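Local structure of putative immunoglobulin-blocking virulence protein (Mycoplasma mycoides subsp. capri, 7ADK) at residues 662-667 / 675-680. The protein probably blocks host immunoglobulins and so acts as a mycoplasma virulence factor. Numbering follows the deposited sequence.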
ATOM      1  N   LEU A 662      12.293  18.007 -28.296  1.00 75.98           N
ATOM      2  CA  LEU A 662      13.118  18.451 -27.163  1.00 75.98           C
ATOM      3  C   LEU A 662      12.294  18.998 -25.987  1.00 75.98           C
ATOM      4  O   LEU A 662      12.849  19.437 -24.981  1.00 75.98           O
ATOM      5  CB  LEU A 662      14.109  19.532 -27.647  1.00 75.98           C
ATOM      6  CG  LEU A 662      15.050  19.157 -28.807  1.00 75.98           C
ATOM      7  CD1 LEU A 662      15.760  20.391 -29.314  1.00 75.98           C
ATOM      8  CD2 LEU A 662      16.082  18.134 -28.396  1.00 75.98           C
ATOM      9  N   GLN A 663      10.973  19.034 -26.142  1.00 70.84           N
ATOM     10  CA  GLN A 663       9.984  19.611 -25.230  1.00 70.84           C
ATOM     11  C   GLN A 663       9.638  18.680 -24.063  1.00 70.84           C
ATOM     12  O   GLN A 663       9.210  19.133 -23.007  1.00 70.84           O
ATOM     13  CB  GLN A 663       8.771  19.967 -26.093  1.00 70.84           C
ATOM     14  CG  GLN A 663       9.120  21.224 -26.905  1.00 70.84           C
ATOM     15  CD  GLN A 663       8.313  21.422 -28.176  1.00 70.84           C
ATOM     16  OE1 GLN A 663       8.866  21.550 -29.256  1.00 70.84           O
ATOM     17  NE2 GLN A 663       7.009  21.375 -28.129  1.00 70.84           N
ATOM     18  N   HIS A 664       9.902  17.387 -24.212  1.00 64.44           N
ATOM     19  CA  HIS A 664       9.855  16.397 -23.150  1.00 64.44           C
ATOM     20  C   HIS A 664      11.293  16.038 -22.740  1.00 64.44           C
ATOM     21  O   HIS A 664      11.912  15.157 -23.332  1.00 64.44           O
ATOM     22  CB  HIS A 664       9.036  15.212 -23.656  1.00 64.44           C
ATOM     23  CG  HIS A 664       8.696  14.214 -22.604  1.00 64.44           C
ATOM     24  ND1 HIS A 664       9.042  14.326 -21.271  1.00 64.44           N
ATOM     25  CD2 HIS A 664       7.885  13.138 -22.774  1.00 64.44           C
ATOM     26  CE1 HIS A 664       8.398  13.334 -20.653  1.00 64.44           C
ATOM     27  NE2 HIS A 664       7.731  12.586 -21.529  1.00 64.44           N
ATOM     28  N   LEU A 665      11.879  16.806 -21.818  1.00 69.11           N
ATOM     29  CA  LEU A 665      13.294  16.720 -21.417  1.00 69.11           C
ATOM     30  C   LEU A 665      13.518  17.027 -19.926  1.00 69.11           C
ATOM     31  O   LEU A 665      14.553  17.554 -19.536  1.00 69.11           O
ATOM     32  CB  LEU A 665      14.177  17.574 -22.344  1.00 69.11           C
ATOM     33  CG  LEU A 665      15.670  17.173 -22.333  1.00 69.11           C
ATOM     34  CD1 LEU A 665      15.946  16.095 -23.360  1.00 69.11           C
ATOM     35  CD2 LEU A 665      16.567  18.365 -22.648  1.00 69.11           C
ATOM     36  N   SER A 666      12.566  16.674 -19.068  1.00 73.69           N
ATOM     37  CA  SER A 666      12.657  16.902 -17.618  1.00 73.69           C
ATOM     38  C   SER A 666      12.753  18.405 -17.295  1.00 73.69           C
ATOM     39  O   SER A 666      12.322  19.222 -18.104  1.00 73.69           O
ATOM     40  CB  SER A 666      13.771  16.027 -17.022  1.00 73.69           C
ATOM     41  OG  SER A 666      13.638  15.957 -15.632  1.00 73.69           O
ATOM     42  N   THR A 667      13.296  18.832 -16.146  1.00 84.81           N
ATOM     43  CA  THR A 667      13.659  20.259 -15.974  1.00 84.81           C
ATOM     44  C   THR A 667      14.874  20.651 -16.839  1.00 84.81           C
ATOM     45  O   THR A 667      14.910  21.761 -17.373  1.00 84.81           O
ATOM     46  CB  THR A 667      13.854  20.643 -14.493  1.00 84.81           C
ATOM     47  OG1 THR A 667      13.934  22.044 -14.360  1.00 84.81           O
ATOM     48  CG2 THR A 667      15.119  20.095 -13.835  1.00 84.81           C
ATOM     49  N   PRO A 675      13.232  11.830 -17.976  1.00 66.64           N
ATOM     50  CA  PRO A 675      11.791  12.032 -17.900  1.00 66.64           C
ATOM     51  C   PRO A 675      10.996  10.752 -18.226  1.00 66.64           C
ATOM     52  O   PRO A 675      11.569   9.756 -18.655  1.00 66.64           O
ATOM     53  CB  PRO A 675      11.534  13.168 -18.876  1.00 66.64           C
ATOM     54  CG  PRO A 675      12.571  12.947 -19.943  1.00 66.64           C
ATOM     55  CD  PRO A 675      13.774  12.472 -19.161  1.00 66.64           C
ATOM     56  N   LYS A 676       9.677  10.752 -18.023  1.00 62.63           N
ATOM     57  CA  LYS A 676       8.811   9.562 -18.115  1.00 62.63           C
ATOM     58  C   LYS A 676       7.735   9.658 -19.190  1.00 62.63           C
ATOM     59  O   LYS A 676       7.148  10.710 -19.422  1.00 62.63           O
ATOM     60  CB  LYS A 676       8.170   9.238 -16.760  1.00 62.63           C
ATOM     61  CG  LYS A 676       9.175   8.670 -15.768  1.00 62.63           C
ATOM     62  CD  LYS A 676       8.501   8.164 -14.494  1.00 62.63           C
ATOM     63  CE  LYS A 676       9.546   7.592 -13.539  1.00 62.63           C
ATOM     64  NZ  LYS A 676       8.943   7.027 -12.325  1.00 62.63           N
ATOM     65  N   ILE A 677       7.435   8.531 -19.824  1.00 59.68           N
ATOM     66  CA  ILE A 677       6.215   8.304 -20.588  1.00 59.68           C
ATOM     67  C   ILE A 677       5.446   7.181 -19.898  1.00 59.68           C
ATOM     68  O   ILE A 677       6.042   6.218 -19.428  1.00 59.68           O
ATOM     69  CB  ILE A 677       6.489   8.036 -22.084  1.00 59.68           C
ATOM     70  CG1 ILE A 677       7.152   9.241 -22.767  1.00 59.68           C
ATOM     71  CG2 ILE A 677       5.188   7.687 -22.819  1.00 59.68           C
ATOM     72  CD1 ILE A 677       7.713   8.947 -24.144  1.00 59.68           C
ATOM     73  N   HIS A 678       4.130   7.314 -19.842  1.00 58.61           N
ATOM     74  CA  HIS A 678       3.185   6.356 -19.263  1.00 58.61           C
ATOM     75  C   HIS A 678       2.027   6.075 -20.218  1.00 58.61           C
ATOM     76  O   HIS A 678       1.691   6.914 -21.045  1.00 58.61           O
ATOM     77  CB  HIS A 678       2.602   6.902 -17.962  1.00 58.61           C
ATOM     78  CG  HIS A 678       3.517   6.920 -16.782  1.00 58.61           C
ATOM     79  ND1 HIS A 678       3.788   5.839 -15.944  1.00 58.61           N
ATOM     80  CD2 HIS A 678       4.092   8.032 -16.269  1.00 58.61           C
ATOM     81  CE1 HIS A 678       4.526   6.332 -14.941  1.00 58.61           C
ATOM     82  NE2 HIS A 678       4.725   7.643 -15.118  1.00 58.61           N
ATOM     83  N   PHE A 679       1.346   4.949 -20.051  1.00 59.37           N
ATOM     84  CA  PHE A 679       0.134   4.607 -20.794  1.00 59.37           C
ATOM     85  C   PHE A 679      -0.996   4.174 -19.862  1.00 59.37           C
ATOM     86  O   PHE A 679      -0.745   3.517 -18.856  1.00 59.37           O
ATOM     87  CB  PHE A 679       0.442   3.529 -21.829  1.00 59.37           C
ATOM     88  CG  PHE A 679       1.401   3.938 -22.919  1.00 59.37           C
ATOM     89  CD1 PHE A 679       0.966   4.807 -23.923  1.00 59.37           C
ATOM     90  CD2 PHE A 679       2.724   3.472 -22.936  1.00 59.37           C
ATOM     91  CE1 PHE A 679       1.848   5.223 -24.925  1.00 59.37           C
ATOM     92  CE2 PHE A 679       3.612   3.894 -23.934  1.00 59.37           C
ATOM     93  CZ  PHE A 679       3.173   4.773 -24.930  1.00 59.37           C
ATOM     94  N   SER A 680      -2.245   4.472 -20.205  1.00 62.17           N
ATOM     95  CA  SER A 680      -3.414   4.178 -19.357  1.00 62.17           C
ATOM     96  C   SER A 680      -3.638   2.698 -18.995  1.00 62.17           C
ATOM     97  O   SER A 680      -4.267   2.400 -17.985  1.00 62.17           O
ATOM     98  CB  SER A 680      -4.674   4.713 -20.033  1.00 62.17           C
ATOM     99  OG  SER A 680      -4.549   6.079 -20.313  1.00 62.17           O
TER
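His664 reaches from the loop ahead of strand 676-679 to the first residues of that strand, and its imidazole makes the single polar link between 662-667 and 675-680. NE2 gives its N-H to the carbonyl oxygen of Lys676, with 2.9 Å between His664 NE2 and Lys676 O. The oxygen lies at the ring edge, in the plane of the imidazole, but the N-H...O angle of 127° is well bent and the bond is weak. The CB leaves beside the strand rather than at it; with CG anti to the backbone N (chi1 -170°) the imidazole is carried across to the Lys676 carbonyl. ND1 lies in a weak hydrogen bond with Ile638 O; holding both bonds at once would need a doubly protonated ring, so they may not both be present in a neutral one.

Strand 676-679 is an outermost strand, within this chain, of a five-stranded parallel sheet; its neighbour is strand 640-643, whose Leu641 also touches the His664 side chain. Only seven residues separate the two segments, and the loop folds back on the start of the strand it leads into.

The remaining contacts are van der Waals packing by aliphatic carbons. Pro675 puts CB obliquely against the imidazole, 3.6 Å from His664 CE1, while Ile677 brings CG1 to 3.6 Å from His664 NE2. Beyond the ring, Pro675 CB is 3.7 Å from Ser666 N. Tyr710 touches the same proline.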